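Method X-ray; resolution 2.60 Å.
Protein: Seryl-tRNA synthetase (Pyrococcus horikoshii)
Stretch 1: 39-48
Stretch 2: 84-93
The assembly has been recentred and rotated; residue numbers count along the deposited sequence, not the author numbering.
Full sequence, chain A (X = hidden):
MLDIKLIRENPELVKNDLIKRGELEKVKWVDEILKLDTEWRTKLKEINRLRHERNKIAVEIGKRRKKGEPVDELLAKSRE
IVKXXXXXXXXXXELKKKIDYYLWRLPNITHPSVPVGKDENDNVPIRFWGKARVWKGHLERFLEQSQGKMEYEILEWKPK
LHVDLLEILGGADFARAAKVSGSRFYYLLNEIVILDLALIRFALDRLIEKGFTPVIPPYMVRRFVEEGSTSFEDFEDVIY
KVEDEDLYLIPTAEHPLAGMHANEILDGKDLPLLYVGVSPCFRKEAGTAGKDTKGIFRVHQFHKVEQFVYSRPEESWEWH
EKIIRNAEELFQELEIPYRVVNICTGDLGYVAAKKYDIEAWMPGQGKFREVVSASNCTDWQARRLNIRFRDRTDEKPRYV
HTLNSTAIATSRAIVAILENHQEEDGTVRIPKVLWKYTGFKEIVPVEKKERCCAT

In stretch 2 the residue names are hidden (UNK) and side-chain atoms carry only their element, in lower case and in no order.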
ATOM      1  N   GLU A  39     -17.327 -42.557  -3.782  1.00 54.74           N
ATOM      2  CA  GLU A  39     -18.664 -42.420  -3.235  1.00 60.67           C
ATOM      3  C   GLU A  39     -19.476 -41.441  -4.112  1.00 67.60           C
ATOM      4  O   GLU A  39     -20.660 -41.671  -4.425  1.00 60.49           O
ATOM      5  CB  GLU A  39     -18.557 -41.917  -1.797  1.00 60.75           C
ATOM      6  CG  GLU A  39     -19.878 -41.784  -1.071  1.00 70.18           C
ATOM      7  CD  GLU A  39     -19.692 -41.695   0.427  1.00 78.56           C
ATOM      8  OE1 GLU A  39     -20.703 -41.476   1.133  1.00 77.14           O
ATOM      9  OE2 GLU A  39     -18.534 -41.854   0.893  1.00 80.14           O
ATOM     10  N   TRP A  40     -18.804 -40.365  -4.517  1.00 72.62           N
ATOM     11  CA  TRP A  40     -19.375 -39.316  -5.358  1.00 76.32           C
ATOM     12  C   TRP A  40     -19.962 -39.901  -6.639  1.00 77.52           C
ATOM     13  O   TRP A  40     -21.136 -39.687  -6.943  1.00 79.10           O
ATOM     14  CB  TRP A  40     -18.280 -38.280  -5.695  1.00 85.67           C
ATOM     15  CG  TRP A  40     -18.656 -37.224  -6.719  1.00 86.08           C
ATOM     16  CD1 TRP A  40     -19.648 -36.306  -6.611  1.00 91.48           C
ATOM     17  CD2 TRP A  40     -18.031 -36.991  -7.993  1.00 84.68           C
ATOM     18  NE1 TRP A  40     -19.689 -35.515  -7.735  1.00 94.84           N
ATOM     19  CE2 TRP A  40     -18.706 -35.915  -8.598  1.00 88.08           C
ATOM     20  CE3 TRP A  40     -16.968 -37.588  -8.680  1.00 90.82           C
ATOM     21  CZ2 TRP A  40     -18.357 -35.420  -9.857  1.00 89.82           C
ATOM     22  CZ3 TRP A  40     -16.621 -37.097  -9.937  1.00 95.93           C
ATOM     23  CH2 TRP A  40     -17.317 -36.021 -10.510  1.00 92.36           C
ATOM     24  N   ARG A  41     -19.155 -40.649  -7.387  1.00 73.37           N
ATOM     25  CA  ARG A  41     -19.633 -41.233  -8.634  1.00 75.16           C
ATOM     26  C   ARG A  41     -20.672 -42.335  -8.428  1.00 71.72           C
ATOM     27  O   ARG A  41     -21.519 -42.570  -9.293  1.00 65.46           O
ATOM     28  CB  ARG A  41     -18.454 -41.745  -9.475  1.00 77.24           C
ATOM     29  CG  ARG A  41     -17.301 -42.347  -8.682  1.00 95.48           C
ATOM     30  CD  ARG A  41     -16.072 -42.630  -9.562  1.00102.01           C
ATOM     31  NE  ARG A  41     -15.684 -41.462 -10.354  1.00110.27           N
ATOM     32  CZ  ARG A  41     -16.209 -41.149 -11.539  1.00117.75           C
ATOM     33  NH1 ARG A  41     -17.144 -41.927 -12.079  1.00119.34           N
ATOM     34  NH2 ARG A  41     -15.812 -40.051 -12.182  1.00112.99           N
ATOM     35  N   THR A  42     -20.628 -43.003  -7.282  1.00 66.59           N
ATOM     36  CA  THR A  42     -21.594 -44.055  -7.033  1.00 61.84           C
ATOM     37  C   THR A  42     -22.966 -43.431  -6.858  1.00 62.05           C
ATOM     38  O   THR A  42     -23.948 -43.884  -7.466  1.00 60.33           O
ATOM     39  CB  THR A  42     -21.230 -44.879  -5.772  1.00 66.94           C
ATOM     40  OG1 THR A  42     -20.072 -45.678  -6.045  1.00 66.25           O
ATOM     41  CG2 THR A  42     -22.387 -45.795  -5.364  1.00 50.51           C
ATOM     42  N   LYS A  43     -23.042 -42.382  -6.039  1.00 54.64           N
ATOM     43  CA  LYS A  43     -24.332 -41.750  -5.817  1.00 58.32           C
ATOM     44  C   LYS A  43     -24.902 -41.169  -7.108  1.00 60.02           C
ATOM     45  O   LYS A  43     -26.110 -41.219  -7.341  1.00 54.44           O
ATOM     46  CB  LYS A  43     -24.233 -40.673  -4.743  1.00 55.76           C
ATOM     47  CG  LYS A  43     -24.174 -41.231  -3.349  1.00 57.64           C
ATOM     48  CD  LYS A  43     -24.087 -40.117  -2.316  1.00 61.27           C
ATOM     49  CE  LYS A  43     -23.845 -40.716  -0.952  1.00 59.07           C
ATOM     50  NZ  LYS A  43     -24.852 -41.785  -0.709  1.00 58.26           N
ATOM     51  N   LEU A  44     -24.029 -40.631  -7.951  1.00 59.97           N
ATOM     52  CA  LEU A  44     -24.468 -40.068  -9.212  1.00 64.40           C
ATOM     53  C   LEU A  44     -25.067 -41.145 -10.116  1.00 64.80           C
ATOM     54  O   LEU A  44     -26.088 -40.911 -10.769  1.00 67.13           O
ATOM     55  CB  LEU A  44     -23.298 -39.372  -9.908  1.00 72.60           C
ATOM     56  CG  LEU A  44     -23.560 -38.829 -11.315  1.00 82.88           C
ATOM     57  CD1 LEU A  44     -24.872 -38.028 -11.365  1.00 82.17           C
ATOM     58  CD2 LEU A  44     -22.370 -37.972 -11.722  1.00 88.10           C
ATOM     59  N   LYS A  45     -24.446 -42.324 -10.147  1.00 62.88           N
ATOM     60  CA  LYS A  45     -24.962 -43.413 -10.965  1.00 65.49           C
ATOM     61  C   LYS A  45     -26.328 -43.815 -10.391  1.00 68.06           C
ATOM     62  O   LYS A  45     -27.246 -44.181 -11.130  1.00 56.29           O
ATOM     63  CB  LYS A  45     -23.991 -44.599 -10.958  1.00 67.69           C
ATOM     64  CG  LYS A  45     -24.239 -45.600 -12.083  1.00 79.92           C
ATOM     65  CD  LYS A  45     -24.250 -44.902 -13.460  1.00 92.93           C
ATOM     66  CE  LYS A  45     -24.404 -45.889 -14.624  1.00 94.62           C
ATOM     67  NZ  LYS A  45     -23.261 -46.864 -14.724  1.00 92.23           N
ATOM     68  N   GLU A  46     -26.457 -43.721  -9.068  1.00 68.88           N
ATOM     69  CA  GLU A  46     -27.712 -44.026  -8.376  1.00 71.78           C
ATOM     70  C   GLU A  46     -28.783 -43.059  -8.878  1.00 65.23           C
ATOM     71  O   GLU A  46     -29.897 -43.461  -9.195  1.00 64.60           O
ATOM     72  CB  GLU A  46     -27.548 -43.826  -6.863  1.00 77.65           C
ATOM     73  CG  GLU A  46     -27.970 -44.991  -5.979  1.00 87.58           C
ATOM     74  CD  GLU A  46     -29.457 -45.277  -6.025  1.00 93.04           C
ATOM     75  OE1 GLU A  46     -29.926 -45.843  -7.036  1.00 93.31           O
ATOM     76  OE2 GLU A  46     -30.157 -44.937  -5.044  1.00 98.56           O
ATOM     77  N   ILE A  47     -28.429 -41.776  -8.934  1.00 59.79           N
ATOM     78  CA  ILE A  47     -29.343 -40.734  -9.384  1.00 58.70           C
ATOM     79  C   ILE A  47     -29.874 -41.023 -10.797  1.00 61.66           C
ATOM     80  O   ILE A  47     -31.081 -40.930 -11.050  1.00 50.82           O
ATOM     81  CB  ILE A  47     -28.651 -39.334  -9.324  1.00 61.45           C
ATOM     82  CG1 ILE A  47     -28.401 -38.948  -7.854  1.00 56.02           C
ATOM     83  CG2 ILE A  47     -29.515 -38.278 -10.017  1.00 54.09           C
ATOM     84  CD1 ILE A  47     -27.637 -37.642  -7.636  1.00 42.09           C
ATOM     85  N   ASN A  48     -28.983 -41.377 -11.718  1.00 58.39           N
ATOM     86  CA  ASN A  48     -29.443 -41.688 -13.054  1.00 58.80           C
ATOM     87  C   ASN A  48     -30.380 -42.895 -13.031  1.00 60.02           C
ATOM     88  O   ASN A  48     -31.393 -42.920 -13.725  1.00 62.69           O
ATOM     89  CB  ASN A  48     -28.261 -41.945 -13.977  1.00 54.33           C
ATOM     90  CG  ASN A  48     -27.531 -40.670 -14.335  1.00 66.38           C
ATOM     91  OD1 ASN A  48     -28.099 -39.574 -14.257  1.00 64.54           O
ATOM     92  ND2 ASN A  48     -26.270 -40.799 -14.748  1.00 63.71           N
ATOM     93  N   UNK A  84     -35.808 -38.996  -2.892  1.00 58.10           N
ATOM     94  CA  UNK A  84     -34.511 -39.648  -2.884  1.00 61.49           C
ATOM     95  C   UNK A  84     -33.506 -38.925  -3.770  1.00 61.94           C
ATOM     96  O   UNK A  84     -32.368 -38.678  -3.353  1.00 51.91           O
ATOM     97  c   UNK A  84     -30.666 -41.989  -0.626  1.00 81.58           C
ATOM     98  n   UNK A  84     -29.445 -42.505  -0.601  1.00 83.13           N
ATOM     99  c   UNK A  84     -32.877 -41.842  -1.692  1.00 73.72           C
ATOM    100  c   UNK A  84     -33.404 -41.956  -3.123  1.00 71.89           C
ATOM    101  n   UNK A  84     -31.523 -42.365  -1.570  1.00 75.66           N
ATOM    102  c   UNK A  84     -34.665 -41.117  -3.319  1.00 54.66           C
ATOM    103  n   UNK A  84     -31.024 -41.085   0.283  1.00 78.74           N
ATOM    104  N   UNK A  85     -33.938 -38.596  -4.990  1.00 63.19           N
ATOM    105  CA  UNK A  85     -33.100 -37.897  -5.953  1.00 59.54           C
ATOM    106  C   UNK A  85     -32.515 -36.626  -5.319  1.00 61.48           C
ATOM    107  O   UNK A  85     -31.303 -36.381  -5.402  1.00 56.58           O
ATOM    108  c   UNK A  85     -33.807 -38.731  -8.241  1.00 50.84           C
ATOM    109  c   UNK A  85     -34.557 -38.515  -9.527  1.00 42.01           C
ATOM    110  c   UNK A  85     -33.911 -37.562  -7.252  1.00 55.80           C
ATOM    111  c   UNK A  85     -33.385 -36.302  -7.909  1.00 47.79           C
ATOM    112  N   UNK A  86     -33.366 -35.834  -4.671  1.00 56.41           N
ATOM    113  CA  UNK A  86     -32.891 -34.621  -4.032  1.00 53.75           C
ATOM    114  C   UNK A  86     -31.808 -34.904  -3.004  1.00 60.89           C
ATOM    115  O   UNK A  86     -30.763 -34.243  -2.988  1.00 60.45           O
ATOM    116  N   UNK A  87     -32.054 -35.891  -2.142  1.00 63.46           N
ATOM    117  CA  UNK A  87     -31.104 -36.261  -1.102  1.00 63.65           C
ATOM    118  C   UNK A  87     -29.767 -36.619  -1.708  1.00 64.25           C
ATOM    119  O   UNK A  87     -28.728 -36.098  -1.295  1.00 68.14           O
ATOM    120  c   UNK A  87     -33.574 -38.272   1.159  1.00 77.99           C
ATOM    121  c   UNK A  87     -32.775 -37.066   0.661  1.00 76.00           C
ATOM    122  c   UNK A  87     -31.633 -37.438  -0.282  1.00 69.37           C
ATOM    123  o   UNK A  87     -34.561 -38.057   1.907  1.00 73.87           O
ATOM    124  o   UNK A  87     -33.220 -39.422   0.799  1.00 73.98           O
ATOM    125  N   UNK A  88     -29.785 -37.507  -2.691  1.00 63.30           N
ATOM    126  CA  UNK A  88     -28.547 -37.899  -3.344  1.00 63.60           C
ATOM    127  C   UNK A  88     -27.839 -36.657  -3.895  1.00 64.28           C
ATOM    128  O   UNK A  88     -26.632 -36.494  -3.732  1.00 54.50           O
ATOM    129  c   UNK A  88     -29.345 -40.227  -3.873  1.00 56.23           C
ATOM    130  c   UNK A  88     -29.834 -41.171  -4.982  1.00 49.82           C
ATOM    131  c   UNK A  88     -28.215 -40.859  -3.040  1.00 38.64           C
ATOM    132  c   UNK A  88     -28.839 -38.906  -4.460  1.00 48.28           C
ATOM    133  N   UNK A  89     -28.602 -35.768  -4.525  1.00 67.67           N
ATOM    134  CA  UNK A  89     -28.030 -34.557  -5.091  1.00 68.20           C
ATOM    135  C   UNK A  89     -27.328 -33.723  -4.030  1.00 66.14           C
ATOM    136  O   UNK A  89     -26.188 -33.290  -4.209  1.00 70.84           O
ATOM    137  c   UNK A  89     -29.541 -34.324  -7.126  1.00 66.88           C
ATOM    138  c   UNK A  89     -29.117 -33.740  -5.788  1.00 68.48           C
ATOM    139  o   UNK A  89     -30.909 -33.762  -8.988  1.00 83.11           O
ATOM    140  c   UNK A  89     -30.655 -33.533  -7.783  1.00 75.82           C
ATOM    141  o   UNK A  89     -31.283 -32.690  -7.098  1.00 74.41           O
ATOM    142  N   UNK A  90     -27.994 -33.512  -2.911  1.00 64.84           N
ATOM    143  CA  UNK A  90     -27.384 -32.732  -1.861  1.00 66.84           C
ATOM    144  C   UNK A  90     -26.247 -33.504  -1.221  1.00 68.66           C
ATOM    145  O   UNK A  90     -25.301 -32.908  -0.709  1.00 75.00           O
ATOM    146  n   UNK A  90     -30.794 -31.898  -1.244  1.00 90.73           N
ATOM    147  o   UNK A  90     -29.284 -30.506  -2.160  1.00 85.77           O
ATOM    148  c   UNK A  90     -29.550 -31.496  -1.469  1.00 85.72           C
ATOM    149  c   UNK A  90     -28.443 -32.328  -0.839  1.00 74.75           C
ATOM    150  N   UNK A  91     -26.320 -34.829  -1.246  1.00 66.30           N
ATOM    151  CA  UNK A  91     -25.236 -35.618  -0.675  1.00 65.32           C
ATOM    152  C   UNK A  91     -24.030 -35.517  -1.605  1.00 65.07           C
ATOM    153  O   UNK A  91     -22.882 -35.538  -1.156  1.00 66.88           O
ATOM    154  c   UNK A  91     -26.977 -38.840   0.831  1.00 68.89           C
ATOM    155  c   UNK A  91     -25.643 -37.090  -0.504  1.00 67.06           C
ATOM    156  o   UNK A  91     -26.485 -39.701   0.063  1.00 71.18           O
ATOM    157  o   UNK A  91     -27.859 -39.122   1.674  1.00 66.30           O
ATOM    158  c   UNK A  91     -26.489 -37.383   0.746  1.00 69.25           C
ATOM    159  N   UNK A  92     -24.291 -35.396  -2.903  1.00 63.30           N
ATOM    160  CA  UNK A  92     -23.214 -35.298  -3.877  1.00 63.82           C
ATOM    161  C   UNK A  92     -22.552 -33.932  -3.796  1.00 66.52           C
ATOM    162  O   UNK A  92     -21.369 -33.792  -4.090  1.00 67.89           O
ATOM    163  c   UNK A  92     -22.697 -35.125  -6.328  1.00 56.36           C
ATOM    164  c   UNK A  92     -23.729 -35.558  -5.299  1.00 64.32           C
ATOM    165  c   UNK A  92     -24.022 -37.041  -5.463  1.00 61.50           C
ATOM    166  N   UNK A  93     -23.303 -32.919  -3.397  1.00 66.13           N
ATOM    167  CA  UNK A  93     -22.705 -31.604  -3.260  1.00 72.46           C
ATOM    168  C   UNK A  93     -21.697 -31.643  -2.123  1.00 69.11           C
ATOM    169  O   UNK A  93     -20.522 -31.335  -2.316  1.00 68.45           O
ATOM    170  c   UNK A  93     -23.750 -30.550  -2.928  1.00 79.38           C
ATOM    171  c   UNK A  93     -24.474 -29.956  -4.097  1.00 89.59           C
ATOM    172  c   UNK A  93     -25.368 -28.820  -3.642  1.00101.93           C
ATOM    173  o   UNK A  93     -26.597 -28.879  -3.885  1.00100.76           O
ATOM    174  o   UNK A  93     -24.827 -27.871  -3.025  1.00102.91           O
TER

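Two helical segments of one chain lie side by side here, running nearly antiparallel at 158° with their axes 9.5 Å apart at closest approach. Position 84 carries three carbons, a nitrogen, and then a carbon bearing two more nitrogens. That guanidinium makes it arginine. The NE of Arg84 lies 4.5 Å from OE2 of Glu46, near enough for the opposite charges to be felt but too far for a salt bridge.

Position 85 has four carbons, forked at the first, with one arm two carbons long, which is isoleucine. Its CA lies 5.8 Å from CA of Ile47, and the CD1 of Ile47 reaches to 4.5 Å from the backbone O of Ile85. A branched apolar side chain suits this partly covered flank.

Position 86 has no side-chain atoms and is glycine. A CB would point away from stretch 1 and would have room, so this contact does not demand its absence.

Position 87 has three carbons, the third carrying two oxygens: glutamate. It is out of reach of stretch 1 but serves its own helix, since Arg84 NH1 donates a hydrogen bond to Glu87 OE2 at 2.8 Å, part of a salt bridge spanning three residues.

Position 88 has four carbons forked at the second, so it is leucine. It points toward stretch 1 and is buried, as an apolar side chain should be. Its CB packs 3.4 Å from CG1 of Ile47, its CD2 lies 4.1 Å from CG of Lys43, and its CD1 is 3.8 Å from OE2 of Glu46.

Position 89 again has three carbons ending in two oxygens, hence glutamate. Its CA-to-CB bond points away and the residue is exposed, which suits a carboxylate, while the aliphatic CG of Glu89 still lies 3.9 Å from CD1 of Ile47.

Position 90 has two carbons, the second carrying one oxygen and one nitrogen: asparagine, a polar residue exposed to solvent and out of reach of stretch 1.

Position 91 has three carbons and a terminal pair of oxygens, one of them 2.8 Å from Lys43 NZ. It is glutamate, and the lysine donates a hydrogen bond to Glu91 OE2 within a salt bridge.

Position 92 has one carbon carrying two more, the compact fork of valine. Its CG1 meets the edge of the Trp40 ring, 3.3 Å from CD1, and its CG2 lies 3.7 Å from CB of Lys43. Short and branched, Val92 fits a hole formed by Trp40, Lys43, Leu44 and Ile47.

Position 93 has three carbons, the third bearing two oxygens, and is glutamate. It points away into an exposed setting that suits its charge.

The contact therefore rests on an apolar seam, with Leu88 and Val92, one helical turn apart, packing against Ile47 and Val92 also meeting Trp40. The salt bridge from Lys43 to Glu91 ties the helices together beside that seam. In all, 510 Å² is buried between the two stretches.

Stretch 2 84-93: RIGELENEVE
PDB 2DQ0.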